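Local coordinates for protein CSE1 (Thermus thermophilus, PDB 4AN8) that serves as the Cse1 (CasA) subunit of the type I-E Cascade complex, the crRNA-guided assembly by which bacteria recognise foreign DNA, at residues L37-F42 with G84-D89; E52-H57 with Q165-G170; L123-L128 with A158-V163; H394-V399 with P428-Y433; W434-G439 with R462-E467. All coordinates share one frame; numbering follows the deposited sequence.

Contact 1: L37-F42 with G84-D89; sequences LRAHEF and GGFPQD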
# COMPACT_ATOMS: atom_id res chain seq x y z
N LEU A 37 17.27 2.80 16.19
CA LEU A 37 18.67 3.02 16.52
C LEU A 37 19.59 2.05 15.79
O LEU A 37 20.74 2.37 15.53
CB LEU A 37 18.87 2.88 18.03
CG LEU A 37 18.00 3.87 18.79
CD1 LEU A 37 18.08 3.65 20.29
CD2 LEU A 37 18.39 5.30 18.41
N ARG A 38 19.09 0.88 15.44
CA ARG A 38 19.92 -0.08 14.71
C ARG A 38 19.32 -0.48 13.37
O ARG A 38 19.49 -1.61 12.92
CB ARG A 38 20.20 -1.30 15.58
CG ARG A 38 21.11 -0.99 16.75
CD ARG A 38 21.26 -2.19 17.66
NE ARG A 38 21.10 -3.45 16.92
CZ ARG A 38 21.20 -4.66 17.46
NH1 ARG A 38 21.48 -4.81 18.75
NH2 ARG A 38 21.02 -5.74 16.70
N ALA A 39 18.64 0.46 12.71
CA ALA A 39 17.96 0.18 11.44
C ALA A 39 18.89 -0.43 10.39
O ALA A 39 18.49 -1.33 9.64
CB ALA A 39 17.30 1.43 10.90
N HIS A 40 20.13 0.05 10.33
CA HIS A 40 21.08 -0.39 9.32
C HIS A 40 21.37 -1.89 9.38
O HIS A 40 21.77 -2.49 8.39
CB HIS A 40 22.39 0.39 9.43
CG HIS A 40 23.20 0.04 10.64
ND1 HIS A 40 22.88 0.47 11.91
CD2 HIS A 40 24.32 -0.72 10.77
CE1 HIS A 40 23.76 -0.00 12.77
NE2 HIS A 40 24.64 -0.73 12.10
N GLU A 41 21.16 -2.51 10.54
CA GLU A 41 21.48 -3.94 10.69
C GLU A 41 20.46 -4.89 10.06
O GLU A 41 20.77 -6.06 9.86
CB GLU A 41 21.70 -4.29 12.17
CG GLU A 41 22.81 -3.51 12.85
CD GLU A 41 22.96 -3.87 14.33
OE1 GLU A 41 22.41 -4.93 14.74
OE2 GLU A 41 23.60 -3.10 15.08
N PHE A 42 19.24 -4.41 9.77
CA PHE A 42 18.18 -5.28 9.23
C PHE A 42 17.93 -5.08 7.74
O PHE A 42 17.89 -3.95 7.26
CB PHE A 42 16.88 -5.10 9.99
CG PHE A 42 17.06 -4.95 11.44
CD1 PHE A 42 17.56 -6.01 12.20
CD2 PHE A 42 16.79 -3.74 12.06
CE1 PHE A 42 17.74 -5.87 13.58
CE2 PHE A 42 16.99 -3.59 13.43
CZ PHE A 42 17.46 -4.67 14.19
N GLY A 84 25.29 6.66 7.97
CA GLY A 84 24.88 5.30 8.25
C GLY A 84 23.96 5.17 9.45
O GLY A 84 23.85 4.10 10.04
N GLY A 85 23.27 6.24 9.82
CA GLY A 85 22.36 6.15 10.95
C GLY A 85 21.66 7.46 11.25
O GLY A 85 22.11 8.50 10.78
N PHE A 86 20.56 7.39 12.01
CA PHE A 86 19.85 8.57 12.50
C PHE A 86 20.56 9.15 13.72
O PHE A 86 21.26 8.42 14.43
CB PHE A 86 18.43 8.21 12.98
CG PHE A 86 17.55 7.64 11.92
CD1 PHE A 86 17.14 8.42 10.84
CD2 PHE A 86 17.12 6.32 12.00
CE1 PHE A 86 16.33 7.89 9.87
CE2 PHE A 86 16.31 5.79 11.02
CZ PHE A 86 15.92 6.57 9.96
N PRO A 87 20.36 10.45 13.98
CA PRO A 87 20.73 11.03 15.27
C PRO A 87 20.11 10.22 16.40
O PRO A 87 18.88 10.03 16.41
CB PRO A 87 20.11 12.42 15.22
CG PRO A 87 20.12 12.76 13.79
CD PRO A 87 19.84 11.47 13.06
N GLN A 88 20.94 9.74 17.32
CA GLN A 88 20.50 8.79 18.34
C GLN A 88 19.87 9.45 19.56
O GLN A 88 18.89 8.94 20.11
CB GLN A 88 21.67 7.95 18.80
CG GLN A 88 22.44 7.37 17.66
CD GLN A 88 22.06 5.95 17.36
OE1 GLN A 88 22.23 5.06 18.20
NE2 GLN A 88 21.53 5.71 16.16
N ASP A 89 20.44 10.57 19.98
CA ASP A 89 19.99 11.23 21.20
C ASP A 89 18.58 11.78 21.09
O ASP A 89 17.76 11.55 21.98
CB ASP A 89 20.99 12.33 21.62
CG ASP A 89 22.06 11.81 22.59
OD1 ASP A 89 22.06 10.59 22.91
OD2 ASP A 89 22.90 12.63 23.03
O HOH W 1 19.99 4.76 13.25
O HOH W 2 21.56 2.70 11.84
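A Schellman motif ends helix 74-83 at G84, and the carbonyl of that glycine lies against H40, in the short 3-10 turn that follows helix 32-37. Glycine suits this corner because its positive phi (78°) would press a side chain on the preceding carbonyl. G84 O comes to 4.0 Å from H40 CB, while the imidazole is linked to it through water 2. That water sits 2.6 Å from H40 ND1 and donates to G84 O. From here the two segments run in nearly opposite directions. A39 is small enough for the ring of F86 to approach, with its CB 4.5 Å from F86 CE2. The ring itself is buried among L200 and L203 of helix 199-206 and W80. Water 1 ties the backbones together, accepting from F86 N at 3.0 Å and donating weakly to L37 O. Q88 is long and flexible enough to serve both segments: bent at chi2 (-98°), it turns its amide back so that NE2 bonds nearly straight to F86 O, 3.2 Å away and in the amide plane. The same NE2 makes a weak 3.5 Å bond to L37 O, and L37 CD2 rests 3.9 Å from Q88 OE1.

Contact 2: E52-H57 with Q165-G170; sequences EEAVLH and QAFAPG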
# COMPACT_ATOMS: atom_id res chain seq x y z
N GLU A 52 0.55 -5.39 7.51
CA GLU A 52 1.50 -5.32 8.61
C GLU A 52 2.74 -4.54 8.23
O GLU A 52 3.18 -3.65 8.95
CB GLU A 52 1.93 -6.73 9.06
CG GLU A 52 1.17 -7.25 10.24
CD GLU A 52 1.66 -8.63 10.73
OE1 GLU A 52 2.77 -9.08 10.35
OE2 GLU A 52 0.92 -9.27 11.50
N GLU A 53 3.30 -4.86 7.07
CA GLU A 53 4.48 -4.15 6.60
C GLU A 53 4.19 -2.65 6.49
O GLU A 53 5.02 -1.82 6.89
CB GLU A 53 4.92 -4.71 5.25
CG GLU A 53 6.18 -4.09 4.67
CD GLU A 53 6.60 -4.79 3.36
OE1 GLU A 53 5.97 -5.80 3.01
OE2 GLU A 53 7.53 -4.32 2.65
N ALA A 54 3.04 -2.29 5.91
CA ALA A 54 2.72 -0.89 5.67
C ALA A 54 2.66 -0.11 6.98
O ALA A 54 3.33 0.91 7.13
CB ALA A 54 1.40 -0.75 4.94
N VAL A 55 1.90 -0.63 7.94
CA VAL A 55 1.69 0.09 9.20
C VAL A 55 2.92 0.10 10.10
O VAL A 55 3.14 1.08 10.79
CB VAL A 55 0.48 -0.41 10.02
CG1 VAL A 55 -0.77 -0.20 9.26
CG2 VAL A 55 0.65 -1.87 10.45
N LEU A 56 3.73 -0.95 10.06
CA LEU A 56 4.95 -0.95 10.86
C LEU A 56 5.90 0.17 10.40
O LEU A 56 6.44 0.91 11.24
CB LEU A 56 5.63 -2.32 10.85
CG LEU A 56 4.86 -3.47 11.52
CD1 LEU A 56 5.45 -4.86 11.19
CD2 LEU A 56 4.78 -3.27 13.00
N HIS A 57 6.06 0.35 9.09
CA HIS A 57 6.82 1.48 8.57
C HIS A 57 6.20 2.81 8.96
O HIS A 57 6.93 3.74 9.29
CB HIS A 57 6.95 1.45 7.05
CG HIS A 57 7.89 0.42 6.55
ND1 HIS A 57 7.48 -0.84 6.18
CD2 HIS A 57 9.23 0.45 6.38
CE1 HIS A 57 8.53 -1.55 5.79
NE2 HIS A 57 9.60 -0.78 5.89
N GLN A 165 -6.38 -0.23 12.69
CA GLN A 165 -6.51 1.23 12.77
C GLN A 165 -6.18 1.94 11.46
O GLN A 165 -6.64 3.07 11.23
CB GLN A 165 -5.61 1.80 13.90
CG GLN A 165 -5.96 1.31 15.31
CD GLN A 165 -7.33 1.82 15.78
OE1 GLN A 165 -8.22 2.05 14.97
NE2 GLN A 165 -7.47 2.04 17.07
N ALA A 166 -5.37 1.31 10.60
CA ALA A 166 -5.02 1.96 9.34
C ALA A 166 -5.95 1.52 8.21
O ALA A 166 -6.28 2.31 7.33
CB ALA A 166 -3.55 1.70 8.98
N PHE A 167 -6.40 0.26 8.26
CA PHE A 167 -7.08 -0.35 7.11
C PHE A 167 -8.57 -0.75 7.27
O PHE A 167 -9.19 -1.20 6.31
CB PHE A 167 -6.29 -1.58 6.66
CG PHE A 167 -4.97 -1.27 6.03
CD1 PHE A 167 -4.89 -0.84 4.72
CD2 PHE A 167 -3.78 -1.40 6.77
CE1 PHE A 167 -3.66 -0.54 4.14
CE2 PHE A 167 -2.56 -1.11 6.21
CZ PHE A 167 -2.50 -0.69 4.88
N ALA A 168 -9.14 -0.60 8.47
CA ALA A 168 -10.55 -0.97 8.63
C ALA A 168 -11.42 -0.21 7.63
O ALA A 168 -11.43 1.02 7.60
CB ALA A 168 -11.06 -0.70 10.07
N PRO A 169 -12.13 -0.96 6.79
CA PRO A 169 -13.15 -0.39 5.90
C PRO A 169 -14.37 0.06 6.72
O PRO A 169 -14.68 -0.56 7.75
CB PRO A 169 -13.51 -1.57 4.98
CG PRO A 169 -13.17 -2.78 5.79
CD PRO A 169 -11.95 -2.41 6.58
N GLY A 170 -15.03 1.13 6.28
CA GLY A 170 -16.27 1.56 6.90
C GLY A 170 -17.35 0.49 6.81
O GLY A 170 -17.25 -0.43 6.00
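V55 pushes its CG1 branch into the angle between A166 and F167, at the end of helix 154-167. The methyl pair is tight, V55 CG1 to A166 CB being 3.4 Å, and the single methyl of A166 lets the valine branch come this close. With CG1 anti to the carbonyl carbon (chi1 -62°), this branch also reaches F167 CE2 at 3.7 Å, meeting the ring obliquely. One residue earlier on helix 50-67, A54 meets the same ring differently: its CB is near the ring plane, at the edge, 3.9 Å from F167 CZ. The phenyl group thus spans two successive residues of the facing helix, and L191 of strand 191-195 touches both A54 and F167. After F167 the chain leaves helical conformation at A168. V55 packs further back along helix 154-167 as well, on L162 and V163, so its branched side chain serves more than one turn of that helix. The carboxylate of the neighbouring E53 is held by salt bridges to R344 and R360. The meeting of the two helices is purely apolar: it depends on the fit of methyl groups and a ring edge, which buried alanine, valine and phenylalanine supply without any polar side-chain atom at the interface.

Contact 3: L123-L128 with A158-V163; sequences LPWSKL and ARALLV. With ACT (acetate ion), chain D.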
# COMPACT_ATOMS: atom_id res chain seq x y z
N LEU A 123 -15.52 -8.61 21.74
CA LEU A 123 -15.37 -9.25 20.46
C LEU A 123 -14.07 -10.02 20.41
O LEU A 123 -13.17 -9.71 21.10
CB LEU A 123 -15.41 -8.25 19.32
CG LEU A 123 -16.58 -7.30 19.15
CD1 LEU A 123 -16.45 -6.52 17.91
CD2 LEU A 123 -17.83 -8.01 19.16
N PRO A 124 -14.01 -11.07 19.57
CA PRO A 124 -12.76 -11.83 19.39
C PRO A 124 -11.76 -10.95 18.69
O PRO A 124 -12.18 -10.16 17.83
CB PRO A 124 -13.16 -12.97 18.44
CG PRO A 124 -14.65 -12.87 18.25
CD PRO A 124 -15.08 -11.51 18.65
N TRP A 125 -10.48 -11.08 19.03
CA TRP A 125 -9.45 -10.27 18.39
C TRP A 125 -9.41 -10.52 16.90
O TRP A 125 -8.88 -9.71 16.14
CB TRP A 125 -8.07 -10.51 19.01
CG TRP A 125 -7.41 -11.81 18.65
CD1 TRP A 125 -7.67 -13.04 19.18
CD2 TRP A 125 -6.36 -12.00 17.69
NE1 TRP A 125 -6.85 -13.98 18.61
CE2 TRP A 125 -6.03 -13.37 17.69
CE3 TRP A 125 -5.65 -11.13 16.84
CZ2 TRP A 125 -5.03 -13.91 16.86
CZ3 TRP A 125 -4.65 -11.67 16.01
CH2 TRP A 125 -4.36 -13.05 16.03
N SER A 126 -10.00 -11.63 16.45
CA SER A 126 -10.03 -11.94 15.02
C SER A 126 -10.67 -10.83 14.18
O SER A 126 -10.37 -10.70 13.00
CB SER A 126 -10.76 -13.26 14.79
OG SER A 126 -12.07 -13.19 15.29
N LYS A 127 -11.57 -10.04 14.79
CA LYS A 127 -12.19 -8.90 14.13
C LYS A 127 -11.17 -7.80 13.70
O LYS A 127 -11.46 -6.96 12.84
CB LYS A 127 -13.26 -8.30 15.05
CG LYS A 127 -13.76 -6.93 14.62
CD LYS A 127 -14.99 -7.01 13.71
CE LYS A 127 -15.49 -5.63 13.29
NZ LYS A 127 -16.91 -5.66 12.87
N LEU A 128 -10.00 -7.79 14.32
CA LEU A 128 -8.94 -6.86 13.95
C LEU A 128 -8.32 -7.20 12.61
O LEU A 128 -7.67 -6.36 11.99
CB LEU A 128 -7.85 -6.87 15.00
CG LEU A 128 -8.25 -6.34 16.39
CD1 LEU A 128 -7.08 -6.51 17.34
CD2 LEU A 128 -8.73 -4.89 16.32
N ALA A 158 -0.62 -6.65 19.11
CA ALA A 158 -0.12 -5.32 18.78
C ALA A 158 -0.17 -5.08 17.27
O ALA A 158 -0.69 -4.06 16.81
CB ALA A 158 1.29 -5.14 19.30
N ARG A 159 0.33 -6.06 16.50
CA ARG A 159 0.31 -5.91 15.05
C ARG A 159 -1.10 -5.86 14.44
O ARG A 159 -1.36 -5.09 13.54
CB ARG A 159 1.18 -6.96 14.36
CG ARG A 159 2.66 -6.84 14.77
CD ARG A 159 3.58 -7.67 13.90
NE ARG A 159 3.29 -9.09 13.98
CZ ARG A 159 3.92 -9.95 14.79
NH1 ARG A 159 4.87 -9.53 15.60
NH2 ARG A 159 3.59 -11.24 14.78
N ALA A 160 -2.00 -6.70 14.95
CA ALA A 160 -3.36 -6.71 14.45
C ALA A 160 -4.05 -5.36 14.79
O ALA A 160 -4.78 -4.81 13.98
CB ALA A 160 -4.11 -7.85 15.08
N LEU A 161 -3.78 -4.83 15.98
CA LEU A 161 -4.30 -3.52 16.35
C LEU A 161 -3.90 -2.48 15.32
O LEU A 161 -4.73 -1.74 14.81
CB LEU A 161 -3.79 -3.12 17.73
CG LEU A 161 -4.13 -1.70 18.20
CD1 LEU A 161 -5.64 -1.43 18.19
CD2 LEU A 161 -3.52 -1.43 19.60
N LEU A 162 -2.61 -2.43 15.01
CA LEU A 162 -2.07 -1.42 14.12
C LEU A 162 -2.66 -1.57 12.74
O LEU A 162 -3.02 -0.60 12.12
CB LEU A 162 -0.56 -1.58 14.00
CG LEU A 162 0.33 -0.70 14.85
CD1 LEU A 162 1.76 -0.89 14.30
CD2 LEU A 162 -0.11 0.76 14.75
N VAL A 163 -2.77 -2.80 12.27
CA VAL A 163 -3.33 -2.99 10.96
C VAL A 163 -4.77 -2.46 10.95
O VAL A 163 -5.16 -1.72 10.04
CB VAL A 163 -3.30 -4.48 10.53
CG1 VAL A 163 -4.26 -4.72 9.34
CG2 VAL A 163 -1.83 -4.90 10.22
C ACT D . -16.05 -1.86 11.18
O ACT D . -14.85 -1.55 10.95
OXT ACT D . -16.31 -2.28 12.35
CH3 ACT D . -17.12 -1.75 10.12
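The 3-10 turn 125-128 brings its last residue, L128, close against helix 154-167, with L128 CA 5.6 Å from A160 CA. So near an approach suits alanine, whose side chain is a single methyl. A160 CB lies 3.9 Å from L128 CB, and L128 CB is in turn 3.8 Å from A160 O. The leucine reaches further along the helix with its branch: CG stands anti to the carbonyl carbon (chi1 -66°), and CD1 comes to 3.9 Å from L161 N. W125 arrives at the same methyl from another direction, bringing the six-membered part of its indole edge-on, so that CZ3 is 4.0 Å from A160 CB, which sits near the ring plane. The 3-10 turn follows directly on strand 123-124, which pairs antiparallel with strand 261-273 of a mixed sheet, so the turn leading out of the sheet packs on helix 154-167. L128 is shared with this sheet, touching L254 and M264, while L161 rests on V252. The polar end of the tryptophan is used elsewhere, W125 NE1 donating to P150 O. K127 does not reach the helix; its chain is bent at chi2 (91°), and NZ makes a weak bond of 3.5 Å to OXT of an acetate ion, probably from the crystallisation liquor, which R250 NE also binds.

Contact 4: H394-V399 with P428-Y433; sequences HLAQEV and PLERLY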
# COMPACT_ATOMS: atom_id res chain seq x y z
N HIS A 394 -11.76 -6.34 -28.21
CA HIS A 394 -12.77 -6.29 -29.25
C HIS A 394 -12.74 -7.60 -30.03
O HIS A 394 -13.78 -8.19 -30.34
CB HIS A 394 -12.53 -5.10 -30.18
CG HIS A 394 -13.52 -5.00 -31.29
ND1 HIS A 394 -13.17 -5.17 -32.62
CD2 HIS A 394 -14.85 -4.77 -31.28
CE1 HIS A 394 -14.25 -5.03 -33.37
NE2 HIS A 394 -15.28 -4.79 -32.59
N LEU A 395 -11.53 -8.06 -30.34
CA LEU A 395 -11.36 -9.34 -31.00
C LEU A 395 -12.10 -10.44 -30.21
O LEU A 395 -12.88 -11.19 -30.79
CB LEU A 395 -9.87 -9.65 -31.12
CG LEU A 395 -9.43 -10.59 -32.23
CD1 LEU A 395 -7.91 -10.78 -32.21
CD2 LEU A 395 -10.12 -11.91 -32.08
N ALA A 396 -11.88 -10.50 -28.90
CA ALA A 396 -12.51 -11.52 -28.06
C ALA A 396 -14.03 -11.43 -28.10
O ALA A 396 -14.71 -12.45 -28.12
CB ALA A 396 -12.01 -11.42 -26.60
N GLN A 397 -14.55 -10.21 -28.13
CA GLN A 397 -16.00 -10.01 -28.29
C GLN A 397 -16.52 -10.56 -29.62
O GLN A 397 -17.56 -11.22 -29.66
CB GLN A 397 -16.35 -8.53 -28.17
CG GLN A 397 -16.54 -8.05 -26.75
CD GLN A 397 -16.35 -6.55 -26.61
OE1 GLN A 397 -16.15 -5.84 -27.60
NE2 GLN A 397 -16.38 -6.06 -25.38
N GLU A 398 -15.81 -10.28 -30.72
CA GLU A 398 -16.22 -10.75 -32.04
C GLU A 398 -16.11 -12.29 -32.15
O GLU A 398 -16.94 -12.94 -32.80
CB GLU A 398 -15.42 -10.06 -33.15
CG GLU A 398 -15.70 -8.58 -33.29
CD GLU A 398 -17.06 -8.28 -33.93
OE1 GLU A 398 -18.10 -8.45 -33.26
OE2 GLU A 398 -17.08 -7.87 -35.12
N VAL A 399 -15.10 -12.88 -31.52
CA VAL A 399 -15.02 -14.33 -31.47
C VAL A 399 -16.25 -14.90 -30.78
O VAL A 399 -16.95 -15.73 -31.35
CB VAL A 399 -13.74 -14.83 -30.78
CG1 VAL A 399 -13.90 -16.30 -30.36
CG2 VAL A 399 -12.54 -14.65 -31.71
N PRO A 428 -8.85 -17.16 -23.30
CA PRO A 428 -7.60 -16.77 -22.64
C PRO A 428 -6.92 -15.53 -23.22
O PRO A 428 -5.80 -15.20 -22.82
CB PRO A 428 -6.69 -17.98 -22.89
CG PRO A 428 -7.21 -18.57 -24.17
CD PRO A 428 -8.69 -18.37 -24.13
N LEU A 429 -7.57 -14.82 -24.13
CA LEU A 429 -6.88 -13.78 -24.88
C LEU A 429 -6.43 -12.58 -24.01
O LEU A 429 -5.24 -12.23 -23.98
CB LEU A 429 -7.74 -13.33 -26.07
CG LEU A 429 -7.06 -12.35 -27.01
CD1 LEU A 429 -5.86 -13.02 -27.63
CD2 LEU A 429 -8.05 -11.89 -28.09
N GLU A 430 -7.36 -11.94 -23.31
CA GLU A 430 -7.05 -10.72 -22.57
C GLU A 430 -6.23 -11.03 -21.32
O GLU A 430 -5.27 -10.33 -21.00
CB GLU A 430 -8.32 -9.99 -22.17
CG GLU A 430 -9.05 -9.30 -23.31
CD GLU A 430 -10.36 -8.71 -22.84
OE1 GLU A 430 -10.33 -7.62 -22.22
OE2 GLU A 430 -11.41 -9.36 -23.04
N ARG A 431 -6.63 -12.08 -20.62
CA ARG A 431 -5.93 -12.53 -19.42
C ARG A 431 -4.46 -12.78 -19.72
O ARG A 431 -3.58 -12.35 -18.97
CB ARG A 431 -6.59 -13.77 -18.83
CG ARG A 431 -5.93 -14.32 -17.59
CD ARG A 431 -6.75 -15.45 -16.95
NE ARG A 431 -6.99 -16.58 -17.85
CZ ARG A 431 -6.09 -17.53 -18.12
NH1 ARG A 431 -4.88 -17.48 -17.58
NH2 ARG A 431 -6.41 -18.53 -18.94
N LEU A 432 -4.16 -13.45 -20.83
CA LEU A 432 -2.76 -13.78 -21.11
C LEU A 432 -1.93 -12.61 -21.64
O LEU A 432 -0.76 -12.47 -21.31
CB LEU A 432 -2.64 -14.98 -22.06
CG LEU A 432 -2.61 -16.32 -21.33
CD1 LEU A 432 -4.01 -16.74 -20.98
CD2 LEU A 432 -1.92 -17.38 -22.18
N TYR A 433 -2.54 -11.77 -22.47
CA TYR A 433 -1.89 -10.55 -22.90
C TYR A 433 -1.39 -9.78 -21.65
O TYR A 433 -0.20 -9.53 -21.50
CB TYR A 433 -2.87 -9.71 -23.70
CG TYR A 433 -2.38 -8.33 -24.08
CD1 TYR A 433 -1.30 -8.17 -24.94
CD2 TYR A 433 -3.01 -7.18 -23.59
CE1 TYR A 433 -0.85 -6.91 -25.30
CE2 TYR A 433 -2.56 -5.91 -23.95
CZ TYR A 433 -1.48 -5.78 -24.80
OH TYR A 433 -1.02 -4.54 -25.17
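L395 starts the contact with its CB, 4.2 Å from CD2 of L429. The side chain also touches F493 of helix 483-499, so this leucine touches two helices. A396 follows, its CB directed toward the other helix. L429 CD2 lies 4.2 Å from A396 N and 4.3 Å from A396 CB, so that a single methyl branch touches both residues of helix 372-403. That branch is carried across by a side chain whose CG stands anti to the L429 backbone N (chi1 -174°). A short residue at 396 leaves room for it to lie against the backbone. The same alanine methyl is approached by the carboxylate of E430, its OE2 4.2 Å from A396 CB, at the end of a chain extended beyond CG. The helices belong to the C-terminal four-helix bundle of Cse1 and run close to antiparallel, their local axes 10.7 Å apart at an angle of 156°. The contact is thus mostly aliphatic, leucine and alanine meeting at loose van der Waals distance. E430 brings only a carboxylate oxygen against the alanine methyl and also packs on K393; no charged partner faces it in 394-399, which implies association through burial of apolar surface and not through charge pairing between these segments.

Contact 5: W434-G439 with R462-E467; sequences WHALDG and RGAALE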
# COMPACT_ATOMS: atom_id res chain seq x y z
N TRP A 434 -2.31 -9.44 -20.75
CA TRP A 434 -1.96 -8.67 -19.56
C TRP A 434 -1.00 -9.41 -18.62
O TRP A 434 -0.03 -8.83 -18.12
CB TRP A 434 -3.22 -8.22 -18.83
CG TRP A 434 -3.94 -7.18 -19.61
CD1 TRP A 434 -5.17 -7.28 -20.17
CD2 TRP A 434 -3.45 -5.87 -19.95
NE1 TRP A 434 -5.48 -6.12 -20.83
CE2 TRP A 434 -4.44 -5.23 -20.70
CE3 TRP A 434 -2.27 -5.17 -19.67
CZ2 TRP A 434 -4.29 -3.93 -21.20
CZ3 TRP A 434 -2.12 -3.87 -20.16
CH2 TRP A 434 -3.13 -3.26 -20.91
N HIS A 435 -1.24 -10.69 -18.41
CA HIS A 435 -0.33 -11.49 -17.60
C HIS A 435 1.09 -11.49 -18.16
O HIS A 435 2.07 -11.39 -17.42
CB HIS A 435 -0.82 -12.93 -17.47
CG HIS A 435 0.07 -13.78 -16.62
ND1 HIS A 435 -0.29 -14.21 -15.36
CD2 HIS A 435 1.31 -14.26 -16.85
CE1 HIS A 435 0.70 -14.93 -14.85
NE2 HIS A 435 1.68 -14.97 -15.73
N ALA A 436 1.21 -11.60 -19.48
CA ALA A 436 2.53 -11.56 -20.09
C ALA A 436 3.19 -10.22 -19.86
O ALA A 436 4.39 -10.15 -19.63
CB ALA A 436 2.44 -11.84 -21.58
N LEU A 437 2.41 -9.14 -19.95
CA LEU A 437 2.94 -7.78 -19.75
C LEU A 437 3.32 -7.50 -18.29
O LEU A 437 4.26 -6.74 -18.02
CB LEU A 437 1.94 -6.75 -20.26
CG LEU A 437 1.69 -6.77 -21.77
CD1 LEU A 437 0.83 -5.58 -22.15
CD2 LEU A 437 3.01 -6.71 -22.52
N ASP A 438 2.61 -8.10 -17.34
CA ASP A 438 3.01 -8.04 -15.93
C ASP A 438 4.46 -8.51 -15.75
O ASP A 438 5.21 -7.90 -14.99
CB ASP A 438 2.09 -8.87 -15.04
CG ASP A 438 0.74 -8.22 -14.84
OD1 ASP A 438 0.65 -6.96 -14.88
OD2 ASP A 438 -0.25 -8.96 -14.66
N GLY A 439 4.86 -9.58 -16.45
CA GLY A 439 6.23 -10.03 -16.45
C GLY A 439 7.17 -9.13 -17.24
O GLY A 439 8.35 -9.00 -16.91
N ARG A 462 4.23 -7.31 -28.80
CA ARG A 462 4.05 -8.28 -29.88
C ARG A 462 3.99 -9.70 -29.31
O ARG A 462 3.04 -10.45 -29.56
CB ARG A 462 5.19 -8.13 -30.90
CG ARG A 462 4.81 -8.48 -32.32
CD ARG A 462 5.82 -7.93 -33.32
NE ARG A 462 5.24 -6.91 -34.19
CZ ARG A 462 5.72 -5.68 -34.34
NH1 ARG A 462 6.81 -5.30 -33.68
NH2 ARG A 462 5.12 -4.82 -35.16
N GLY A 463 5.00 -10.06 -28.52
CA GLY A 463 5.08 -11.39 -27.95
C GLY A 463 3.91 -11.68 -27.04
O GLY A 463 3.40 -12.81 -27.01
N ALA A 464 3.48 -10.68 -26.28
CA ALA A 464 2.34 -10.87 -25.39
C ALA A 464 1.10 -11.19 -26.21
O ALA A 464 0.39 -12.15 -25.92
CB ALA A 464 2.11 -9.62 -24.52
N ALA A 465 0.84 -10.37 -27.23
CA ALA A 465 -0.31 -10.58 -28.11
C ALA A 465 -0.24 -11.94 -28.85
O ALA A 465 -1.20 -12.72 -28.81
CB ALA A 465 -0.44 -9.42 -29.11
N LEU A 466 0.90 -12.21 -29.49
CA LEU A 466 1.15 -13.49 -30.19
C LEU A 466 0.97 -14.69 -29.29
O LEU A 466 0.30 -15.65 -29.65
CB LEU A 466 2.56 -13.52 -30.76
CG LEU A 466 2.77 -12.78 -32.08
CD1 LEU A 466 4.26 -12.61 -32.37
CD2 LEU A 466 2.08 -13.51 -33.20
N GLU A 467 1.57 -14.64 -28.11
CA GLU A 467 1.43 -15.71 -27.13
C GLU A 467 -0.03 -15.90 -26.70
O GLU A 467 -0.47 -17.02 -26.47
CB GLU A 467 2.30 -15.41 -25.91
CG GLU A 467 2.38 -16.53 -24.89
CD GLU A 467 3.47 -16.30 -23.86
OE1 GLU A 467 3.57 -15.17 -23.32
OE2 GLU A 467 4.24 -17.25 -23.60
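Helices 429-446 and 453-476 pass each other near A436 and A464, the local axes only 8.7 Å apart and their directions 147° from parallel. Such closeness rests on small residues: A436 CA and A464 CA are separated by 5.3 Å, and the two methyl groups meet, A436 CB to A464 CB, at 3.7 Å. L437, the next residue, reaches the same methyl. With its CG anti to the carbonyl carbon (chi1 -66°), the side chain carries its end toward the other helix and sets CD2 3.6 Å from A464 CB. A464 CB thus meets both A436 CB and the leucine branch, which approach it from clearly different directions. E467 stretches an extended chain from the next turn, bringing OE1 to 3.9 Å from A436 CB; this glutamate is exposed and poorly ordered, so the approach is uncertain. Beyond the pair, A465 packs on L388 of helix 372-403 and on F493 and L497 of helix 483-499, while L437 also touches A385 and, within helix 453-476, W457 and L461. The crossing therefore sits inside the C-terminal four-helix bundle, with helices 372-403 and 483-499 completing it.

Following the chain from the N terminus, contact 1 closes a loop of 41 residues between 37-42 and 84-89, joining two connecting segments beside helix 199-206. Contact 2 opens within that loop, at 52-57, and closes only at 165-170, so the two cross; it ties helix 50-67 to the end of helix 154-167. Contact 3 is nested inside contact 2 and sets the turn after strand 123-124, next to the mixed sheet, on the same helix 154-167; V55 and V163 touch between them. Contacts 4 and 5 follow in series and share helix 429-446, Y433 packing on A464. They join helices 372-403, 429-446 and 453-476 of the bundle; the centre of contact 4 lies about 52 Å from that of contact 1.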